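Local coordinates for Poly(A) RNA polymerase GLD2 (Rattus norvegicus, PDB 6LBK), which is a cytoplasmic poly(A) RNA polymerase that probably adds AMP units from ATP to the 3'-ends of selected mRNAs and single nucleotides to certain microRNAs, at residues R132-L137 against L176-T181; S226-L231 against N336-V341; L240-L245 against L276-S281. The protein carries 1 engineered substitution. All blocks are in the same frame, centred on the assembly; numbering follows the deposited sequence.

From the N terminus, contact 1 comes first: helix 128-144 is laid on strand 172-178, closing a loop that runs through two antiparallel strands, all inside the palm region. After helices 182-194 and 200-213 the chain reaches helix 226-239, where contact 2 opens; it closes only at residues 336-341, over a hundred residues later. Contact 3 is nested within that span, joining the loop after helix 226-239 to the loop leading into helix 283-297. No contacts cross, and contact 1 is in series with the other two. Contacts 1 and 3 lie on opposite sides of the chain's centre, their own centres about 41 Å apart, with the more central contact 2 about 24 Å from contact 3.

Contact 1: R132-L137 against L176-T181; sequences RHILTL and LNVNNT
Ile134 and Leu135 of helix 128-144 meet Val178 and Leu176 of strand 172-178, a helix-on-sheet packing in the palm, the nucleotidyltransferase part of the enzyme. The local axes approach to 8.1 Å and run roughly antiparallel, at 146°. The strand lies between strands 110-116 and 162-167.

The apolar contacts carry the interface. Val178 faces the helix with its two methyls divided between neighbouring side chains. Its CG1 lies 4.0 Å from CG2 of Ile134, the two side chains crossing at about a right angle. With CG anti to the backbone N, chi1 -166° brings CD1 of Leu135 between Val178 CG2 and Leu176 CD2, 3.7 Å from each. Leu135 runs alongside Leu176 and Val178, pointing the opposite way to each. Ile134 extends further, onto Phe88 and onto Leu114 and Val116 of strand 110-116; its CD1 brushes ND2 of Asn179 at 4.4 Å.

The polar groups turn to the strand's own loop and to strand 110-116. Asn177 points away from the helix, and its OD1 accepts from the backbone N of Asn180 at 3.3 Å, an Asx motif as the strand ends; the donor is tilted from the carbonyl plane. Asn179, in a left-handed backbone conformation, turns its OD1 to the backbone N of Val116 on the neighbouring strand.

Strand 110-116, which Ile134 touches at Leu114 and Val116, also carries Asp111, a magnesium ligand by similarity; the side chains of Asp111 and Leu176 are about 8 Å apart. Between the segments 132-137 and 176-181 the packing is wholly apolar, without a hydrogen bond to set the register.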
loop_
_atom_site.group_PDB
_atom_site.type_symbol
_atom_site.label_atom_id
_atom_site.label_comp_id
_atom_site.label_asym_id
_atom_site.label_seq_id
_atom_site.Cartn_x
_atom_site.Cartn_y
_atom_site.Cartn_z
ATOM N N ARG A 132 -5.991 12.342 -19.311
ATOM C CA ARG A 132 -7.341 11.843 -19.565
ATOM C C ARG A 132 -7.533 11.439 -21.019
ATOM O O ARG A 132 -8.192 10.429 -21.286
ATOM C CB ARG A 132 -8.442 12.827 -19.137
ATOM C CG ARG A 132 -8.615 13.004 -17.620
ATOM C CD ARG A 132 -10.035 13.502 -17.286
ATOM N NE ARG A 132 -10.294 14.921 -17.526
ATOM C CZ ARG A 132 -11.505 15.473 -17.464
ATOM N NH1 ARG A 132 -12.563 14.719 -17.191
ATOM N NH2 ARG A 132 -11.667 16.773 -17.680
ATOM N N HIS A 133 -6.996 12.213 -21.978
ATOM C CA HIS A 133 -7.148 11.809 -23.378
ATOM C C HIS A 133 -6.522 10.443 -23.624
ATOM O O HIS A 133 -7.112 9.580 -24.288
ATOM C CB HIS A 133 -6.476 12.819 -24.316
ATOM C CG HIS A 133 -7.322 13.996 -24.683
ATOM N ND1 HIS A 133 -7.002 14.831 -25.733
ATOM C CD2 HIS A 133 -8.452 14.498 -24.133
ATOM C CE1 HIS A 133 -7.909 15.788 -25.826
ATOM N NE2 HIS A 133 -8.799 15.611 -24.866
ATOM N N ILE A 134 -5.343 10.214 -23.052
ATOM C CA ILE A 134 -4.685 8.921 -23.193
ATOM C C ILE A 134 -5.464 7.821 -22.486
ATOM O O ILE A 134 -5.593 6.716 -23.021
ATOM C CB ILE A 134 -3.232 8.999 -22.710
ATOM C CG1 ILE A 134 -2.475 10.051 -23.522
ATOM C CG2 ILE A 134 -2.571 7.631 -22.776
ATOM C CD1 ILE A 134 -1.335 10.643 -22.736
ATOM N N LEU A 135 -5.947 8.065 -21.259
ATOM C CA LEU A 135 -6.665 7.001 -20.564
ATOM C C LEU A 135 -7.927 6.617 -21.317
ATOM O O LEU A 135 -8.259 5.429 -21.430
ATOM C CB LEU A 135 -7.013 7.408 -19.137
ATOM C CG LEU A 135 -7.462 6.217 -18.288
ATOM C CD1 LEU A 135 -6.419 5.146 -18.293
ATOM C CD2 LEU A 135 -7.708 6.662 -16.871
ATOM N N THR A 136 -8.626 7.597 -21.884
ATOM C CA THR A 136 -9.831 7.241 -22.615
ATOM C C THR A 136 -9.481 6.525 -23.923
ATOM O O THR A 136 -10.191 5.590 -24.320
ATOM C CB THR A 136 -10.724 8.474 -22.816
ATOM O OG1 THR A 136 -11.897 8.111 -23.554
ATOM C CG2 THR A 136 -10.012 9.591 -23.529
ATOM N N LEU A 137 -8.383 6.920 -24.600
ATOM C CA LEU A 137 -7.944 6.184 -25.795
ATOM C C LEU A 137 -7.565 4.742 -25.461
ATOM O O LEU A 137 -7.956 3.801 -26.167
ATOM C CB LEU A 137 -6.768 6.893 -26.477
ATOM C CG LEU A 137 -7.138 7.722 -27.715
ATOM C CD1 LEU A 137 -5.958 8.546 -28.207
ATOM C CD2 LEU A 137 -7.665 6.828 -28.829
ATOM N N LEU A 176 -5.306 0.589 -14.159
ATOM C CA LEU A 176 -4.297 1.265 -14.956
ATOM C C LEU A 176 -4.538 2.762 -14.883
ATOM O O LEU A 176 -5.670 3.215 -15.070
ATOM C CB LEU A 176 -4.343 0.767 -16.410
ATOM C CG LEU A 176 -3.297 1.323 -17.373
ATOM C CD1 LEU A 176 -2.971 0.271 -18.408
ATOM C CD2 LEU A 176 -3.795 2.581 -18.063
ATOM N N ASN A 177 -3.486 3.523 -14.598
ATOM C CA ASN A 177 -3.560 4.975 -14.658
ATOM C C ASN A 177 -2.526 5.469 -15.652
ATOM O O ASN A 177 -1.674 4.709 -16.116
ATOM C CB ASN A 177 -3.358 5.621 -13.278
ATOM C CG ASN A 177 -1.943 5.503 -12.777
ATOM O OD1 ASN A 177 -1.023 6.127 -13.310
ATOM N ND2 ASN A 177 -1.754 4.697 -11.729
ATOM N N VAL A 178 -2.592 6.756 -15.974
ATOM C CA VAL A 178 -1.677 7.346 -16.944
ATOM C C VAL A 178 -0.815 8.391 -16.265
ATOM O O VAL A 178 -1.331 9.394 -15.758
ATOM C CB VAL A 178 -2.406 7.967 -18.137
ATOM C CG1 VAL A 178 -1.379 8.492 -19.091
ATOM C CG2 VAL A 178 -3.249 6.939 -18.793
ATOM N N ASN A 179 0.495 8.143 -16.255
ATOM C CA ASN A 179 1.524 9.120 -15.930
ATOM C C ASN A 179 1.576 9.492 -14.460
ATOM O O ASN A 179 2.216 10.488 -14.099
ATOM C CB ASN A 179 1.381 10.375 -16.790
ATOM C CG ASN A 179 1.977 10.181 -18.151
ATOM O OD1 ASN A 179 3.083 9.650 -18.281
ATOM N ND2 ASN A 179 1.223 10.514 -19.174
ATOM N N ASN A 180 0.948 8.717 -13.578
ATOM C CA ASN A 180 1.121 8.973 -12.149
ATOM C C ASN A 180 2.426 8.329 -11.686
ATOM O O ASN A 180 2.457 7.264 -11.064
ATOM C CB ASN A 180 -0.054 8.487 -11.325
ATOM C CG ASN A 180 0.056 8.954 -9.905
ATOM O OD1 ASN A 180 0.344 10.120 -9.662
ATOM N ND2 ASN A 180 -0.118 8.049 -8.960
ATOM N N THR A 181 3.533 8.989 -12.026
ATOM C CA THR A 181 4.850 8.406 -11.836
ATOM C C THR A 181 5.240 8.273 -10.370
ATOM O O THR A 181 6.069 7.411 -10.046
ATOM C CB THR A 181 5.877 9.244 -12.593
ATOM O OG1 THR A 181 5.777 10.612 -12.173
ATOM C CG2 THR A 181 5.595 9.162 -14.071
#

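Contact 2: S226-L231 against N336-V341; sequences SYSLVL and NTARAV
The loop that joins strand 328-329 to the last helix, 344-363, probably belongs to the nucleotide recognition motif of Cid1-like polymerases, and its 336-341 part docks on the first turns of helix 226-239. Thr337 and Ser228 meet at the centre of this joint. Thr337 OG1 and Ser228 OG are hydrogen-bonded at 2.7 Å, and either may be the donor. Ser228 OG is also bonded to the hydroxyl of Ser225, so a row of three hydroxyls runs from the helix start into the loop. Ala338 CB lies alongside, 3.7 Å from Ser228 OG.

The other branch of Thr337 is apolar. A chi1 of 69° sets OG1 between the backbone N and the carbonyl carbon and CG2 anti to that carbon; both branches meet the helix, at Ser228 and at Leu231 with Tyr227. CG2 packs against CD1 of Leu231 at 3.9 Å and comes obliquely to the Tyr227 ring at CD2, 4.0 Å away. Leu231 CD1 itself sits 4.0 Å above the plane of that ring, over its centre, so leucine methyl, threonine methyl and ring form one cluster. The Tyr227 hydroxyl is bonded to Glu330, and the side chain of Tyr227 lies about 9 Å from that of Asp111, a magnesium ligand by similarity.

Asn336 shapes the loop. Its OD1 accepts from the backbone N of Ala338 at 3.1 Å, an Asx turn with the donor well above the carbonyl plane, and also from the backbone N of Val328; its ND2 is bonded to the carbonyl of Ile326. Two overlapping type I turns, Asn336 to Arg339 and Ala338 to Val341, carry the same stretch.

Thr337 thus serves two chemistries, its hydroxyl paired with OG of buried Ser228 and its methyl packed on Leu231 and Tyr227, while Asn336 holds the backbone that presents both.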
loop_
_atom_site.group_PDB
_atom_site.type_symbol
_atom_site.label_atom_id
_atom_site.label_comp_id
_atom_site.label_asym_id
_atom_site.label_seq_id
_atom_site.Cartn_x
_atom_site.Cartn_y
_atom_site.Cartn_z
ATOM N N SER A 226 -5.100 1.493 1.320
ATOM C CA SER A 226 -4.050 0.542 1.652
ATOM C C SER A 226 -2.730 1.259 1.854
ATOM O O SER A 226 -1.952 0.907 2.751
ATOM C CB SER A 226 -3.919 -0.487 0.540
ATOM O OG SER A 226 -4.931 -1.470 0.645
ATOM N N TYR A 227 -2.463 2.270 1.018
ATOM C CA TYR A 227 -1.231 3.043 1.131
ATOM C C TYR A 227 -1.184 3.809 2.448
ATOM O O TYR A 227 -0.124 3.898 3.081
ATOM C CB TYR A 227 -1.107 3.990 -0.057
ATOM C CG TYR A 227 0.226 4.695 -0.232
ATOM C CD1 TYR A 227 1.428 4.046 0.033
ATOM C CD2 TYR A 227 0.280 6.007 -0.719
ATOM C CE1 TYR A 227 2.656 4.691 -0.160
ATOM C CE2 TYR A 227 1.497 6.660 -0.915
ATOM C CZ TYR A 227 2.688 5.988 -0.637
ATOM O OH TYR A 227 3.901 6.625 -0.846
ATOM N N SER A 228 -2.318 4.378 2.872
ATOM C CA SER A 228 -2.356 5.044 4.172
ATOM C C SER A 228 -2.000 4.076 5.281
ATOM O O SER A 228 -1.168 4.380 6.140
ATOM C CB SER A 228 -3.733 5.629 4.425
ATOM O OG SER A 228 -3.966 6.714 3.556
ATOM N N LEU A 229 -2.603 2.886 5.260
ATOM C CA LEU A 229 -2.314 1.886 6.286
ATOM C C LEU A 229 -0.846 1.504 6.286
ATOM O O LEU A 229 -0.232 1.394 7.346
ATOM C CB LEU A 229 -3.163 0.639 6.078
ATOM C CG LEU A 229 -4.501 0.486 6.752
ATOM C CD1 LEU A 229 -5.018 -0.819 6.265
ATOM C CD2 LEU A 229 -4.330 0.462 8.264
ATOM N N VAL A 230 -0.305 1.171 5.114
ATOM C CA VAL A 230 1.101 0.791 5.001
ATOM C C VAL A 230 1.973 1.869 5.583
ATOM O O VAL A 230 2.948 1.587 6.275
ATOM C CB VAL A 230 1.486 0.498 3.531
ATOM C CG1 VAL A 230 2.962 0.191 3.446
ATOM C CG2 VAL A 230 0.699 -0.689 3.005
ATOM N N LEU A 231 1.658 3.118 5.295
ATOM C CA LEU A 231 2.445 4.214 5.847
ATOM C C LEU A 231 2.248 4.304 7.346
ATOM O O LEU A 231 3.161 4.711 8.056
ATOM C CB LEU A 231 2.067 5.541 5.163
ATOM C CG LEU A 231 2.409 5.769 3.673
ATOM C CD1 LEU A 231 2.007 7.173 3.186
ATOM C CD2 LEU A 231 3.872 5.523 3.349
ATOM N N ASN A 336 -2.071 14.550 1.351
ATOM C CA ASN A 336 -2.722 13.698 2.345
ATOM C C ASN A 336 -3.226 12.417 1.686
ATOM O O ASN A 336 -4.148 12.465 0.866
ATOM C CB ASN A 336 -3.878 14.436 3.011
ATOM C CG ASN A 336 -4.535 13.620 4.109
ATOM O OD1 ASN A 336 -3.986 12.617 4.573
ATOM N ND2 ASN A 336 -5.713 14.050 4.541
ATOM N N THR A 337 -2.627 11.266 2.042
ATOM C CA THR A 337 -3.055 10.001 1.456
ATOM C C THR A 337 -4.412 9.550 1.981
ATOM O O THR A 337 -5.147 8.846 1.268
ATOM C CB THR A 337 -2.028 8.913 1.739
ATOM O OG1 THR A 337 -2.053 8.623 3.146
ATOM C CG2 THR A 337 -0.637 9.342 1.302
ATOM N N ALA A 338 -4.757 9.921 3.215
ATOM C CA ALA A 338 -6.036 9.566 3.812
ATOM C C ALA A 338 -7.089 10.628 3.545
ATOM O O ALA A 338 -8.114 10.677 4.240
ATOM C CB ALA A 338 -5.891 9.337 5.317
ATOM N N ARG A 339 -6.842 11.476 2.552
ATOM C CA ARG A 339 -7.770 12.521 2.150
ATOM C C ARG A 339 -9.173 11.986 1.908
ATOM O O ARG A 339 -10.135 12.753 1.989
ATOM C CB ARG A 339 -7.222 13.194 0.894
ATOM C CG ARG A 339 -7.998 14.380 0.361
ATOM C CD ARG A 339 -7.233 15.064 -0.793
ATOM N NE ARG A 339 -6.237 16.038 -0.338
ATOM C CZ ARG A 339 -4.947 16.023 -0.672
ATOM N NH1 ARG A 339 -4.475 15.086 -1.486
ATOM N NH2 ARG A 339 -4.127 16.956 -0.196
ATOM N N ALA A 340 -9.307 10.688 1.611
ATOM C CA ALA A 340 -10.608 10.078 1.374
ATOM C C ALA A 340 -11.463 9.988 2.630
ATOM O O ALA A 340 -12.672 9.770 2.522
ATOM C CB ALA A 340 -10.422 8.674 0.793
ATOM N N VAL A 341 -10.877 10.109 3.817
ATOM C CA VAL A 341 -11.644 10.043 5.058
ATOM C C VAL A 341 -12.129 11.457 5.359
ATOM O O VAL A 341 -11.427 12.258 5.978
ATOM C CB VAL A 341 -10.825 9.468 6.202
ATOM C CG1 VAL A 341 -11.691 9.391 7.449
ATOM C CG2 VAL A 341 -10.253 8.117 5.819
#

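Contact 3: L240-L245 against L276-S281; sequences LPEPIL and LSKNES
Glu242 and Ile244 pack against Lys278, Ser277 and Asn279 where the loop after helix 226-239 meets the loop before helix 283-297, the latter built on an Asx turn at Asn279. No hydrogen bond links the segments; carbons of one loop meet oxygens of the other. Asn279 CG is anti to the backbone N (chi1 177°), which swings the amide over Ile244. There Ile244 CD1 lies 3.7 Å from Asn279 OD1, while Asn279 CB rests 3.1 Å from the carbonyl O of Glu242. Ser277 CB comes similarly near, at 3.0 Å, to the carbonyl O of Pro243, with OG between the backbone N and the carbonyl carbon (chi1 69°).

Glu242 and Lys278 run extended beyond CG and cross at about a right angle. Glu242 OE1 lies 3.0 Å from Lys278 CB, and Lys278 NZ leads away, 5.2 Å from Glu242 OE2: opposite charges, not in contact. Ile244 also reaches Leu286 of helix 283-297, and Arg199 is bonded to the carbonyls of Asn279 and Ser281.

The amide of Asn279 is gripped at both ends by Ser281: OD1 accepts from its backbone N at 2.7 Å, and ND2 donates, nearly within the amide plane, to Ser281 OG at 2.9 Å.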
loop_
_atom_site.group_PDB
_atom_site.type_symbol
_atom_site.label_atom_id
_atom_site.label_comp_id
_atom_site.label_asym_id
_atom_site.label_seq_id
_atom_site.Cartn_x
_atom_site.Cartn_y
_atom_site.Cartn_z
ATOM N N LEU A 240 8.927 3.509 17.466
ATOM C CA LEU A 240 9.047 2.724 18.685
ATOM C C LEU A 240 10.252 3.202 19.482
ATOM O O LEU A 240 11.198 3.755 18.913
ATOM C CB LEU A 240 9.165 1.225 18.386
ATOM C CG LEU A 240 7.862 0.525 17.942
ATOM C CD1 LEU A 240 8.066 -0.940 17.489
ATOM C CD2 LEU A 240 6.812 0.615 19.043
ATOM N N PRO A 241 10.202 3.058 20.818
ATOM C CA PRO A 241 11.352 3.443 21.659
ATOM C C PRO A 241 12.699 2.931 21.174
ATOM O O PRO A 241 13.667 3.696 21.122
ATOM C CB PRO A 241 10.969 2.830 23.010
ATOM C CG PRO A 241 9.482 2.856 23.009
ATOM C CD PRO A 241 9.077 2.540 21.623
ATOM N N GLU A 242 12.783 1.655 20.810
ATOM C CA GLU A 242 13.943 1.099 20.124
ATOM C C GLU A 242 13.474 0.732 18.724
ATOM O O GLU A 242 12.950 -0.371 18.514
ATOM C CB GLU A 242 14.490 -0.122 20.868
ATOM C CG GLU A 242 14.990 0.205 22.289
ATOM C CD GLU A 242 15.995 -0.806 22.826
ATOM O OE1 GLU A 242 15.978 -1.962 22.354
ATOM O OE2 GLU A 242 16.824 -0.437 23.694
ATOM N N PRO A 243 13.668 1.596 17.733
ATOM C CA PRO A 243 12.851 1.518 16.513
ATOM C C PRO A 243 13.194 0.313 15.654
ATOM O O PRO A 243 14.336 -0.144 15.605
ATOM C CB PRO A 243 13.179 2.829 15.791
ATOM C CG PRO A 243 14.556 3.165 16.263
ATOM C CD PRO A 243 14.715 2.636 17.645
ATOM N N ILE A 244 12.166 -0.197 14.973
ATOM C CA ILE A 244 12.303 -1.313 14.040
ATOM C C ILE A 244 12.617 -0.876 12.601
ATOM O O ILE A 244 13.215 -1.657 11.840
ATOM C CB ILE A 244 11.005 -2.155 14.077
ATOM C CG1 ILE A 244 10.927 -3.006 15.328
ATOM C CG2 ILE A 244 10.799 -3.001 12.824
ATOM C CD1 ILE A 244 9.635 -3.774 15.414
ATOM N N LEU A 245 12.315 0.371 12.231
ATOM C CA LEU A 245 12.636 0.852 10.890
ATOM C C LEU A 245 13.202 2.265 11.000
ATOM O O LEU A 245 12.704 3.083 11.793
ATOM C CB LEU A 245 11.423 0.836 9.934
ATOM C CG LEU A 245 10.940 -0.538 9.426
ATOM C CD1 LEU A 245 9.765 -0.416 8.454
ATOM C CD2 LEU A 245 12.087 -1.390 8.817
ATOM N N LEU A 276 19.160 -3.880 11.286
ATOM C CA LEU A 276 19.177 -4.610 12.543
ATOM C C LEU A 276 18.773 -3.638 13.643
ATOM O O LEU A 276 19.442 -2.624 13.853
ATOM C CB LEU A 276 20.561 -5.204 12.799
ATOM C CG LEU A 276 21.057 -6.128 11.679
ATOM C CD1 LEU A 276 22.490 -6.619 11.931
ATOM C CD2 LEU A 276 20.096 -7.301 11.492
ATOM N N SER A 277 17.679 -3.936 14.326
ATOM C CA SER A 277 17.127 -3.071 15.357
ATOM C C SER A 277 17.234 -3.748 16.717
ATOM O O SER A 277 17.370 -4.970 16.811
ATOM C CB SER A 277 15.673 -2.720 15.057
ATOM O OG SER A 277 14.834 -3.849 15.194
ATOM N N LYS A 278 17.236 -2.934 17.781
ATOM C CA LYS A 278 17.339 -3.495 19.122
ATOM C C LYS A 278 16.024 -4.080 19.632
ATOM O O LYS A 278 16.048 -4.885 20.570
ATOM C CB LYS A 278 17.838 -2.428 20.108
ATOM C CG LYS A 278 19.173 -1.773 19.772
ATOM C CD LYS A 278 19.587 -0.773 20.856
ATOM C CE LYS A 278 20.853 -0.010 20.461
ATOM N NZ LYS A 278 21.307 0.936 21.521
ATOM N N ASN A 279 14.887 -3.706 19.044
ATOM C CA ASN A 279 13.578 -4.126 19.553
ATOM C C ASN A 279 13.364 -5.627 19.367
ATOM O O ASN A 279 13.408 -6.123 18.234
ATOM C CB ASN A 279 12.460 -3.368 18.851
ATOM C CG ASN A 279 11.095 -3.824 19.307
ATOM O OD1 ASN A 279 10.587 -4.824 18.819
ATOM N ND2 ASN A 279 10.487 -3.089 20.231
ATOM N N GLU A 280 13.053 -6.336 20.461
ATOM C CA GLU A 280 12.746 -7.762 20.395
ATOM C C GLU A 280 11.246 -8.075 20.448
ATOM O O GLU A 280 10.889 -9.242 20.636
ATOM C CB GLU A 280 13.446 -8.512 21.531
ATOM C CG GLU A 280 14.963 -8.379 21.604
ATOM C CD GLU A 280 15.575 -9.289 22.661
ATOM O OE1 GLU A 280 14.891 -9.594 23.667
ATOM O OE2 GLU A 280 16.741 -9.704 22.491
ATOM N N SER A 281 10.362 -7.096 20.238
ATOM C CA SER A 281 8.929 -7.393 20.258
ATOM C C SER A 281 8.574 -8.407 19.174
ATOM O O SER A 281 8.925 -8.224 18.003
ATOM C CB SER A 281 8.107 -6.114 20.032
ATOM O OG SER A 281 8.491 -5.037 20.869
#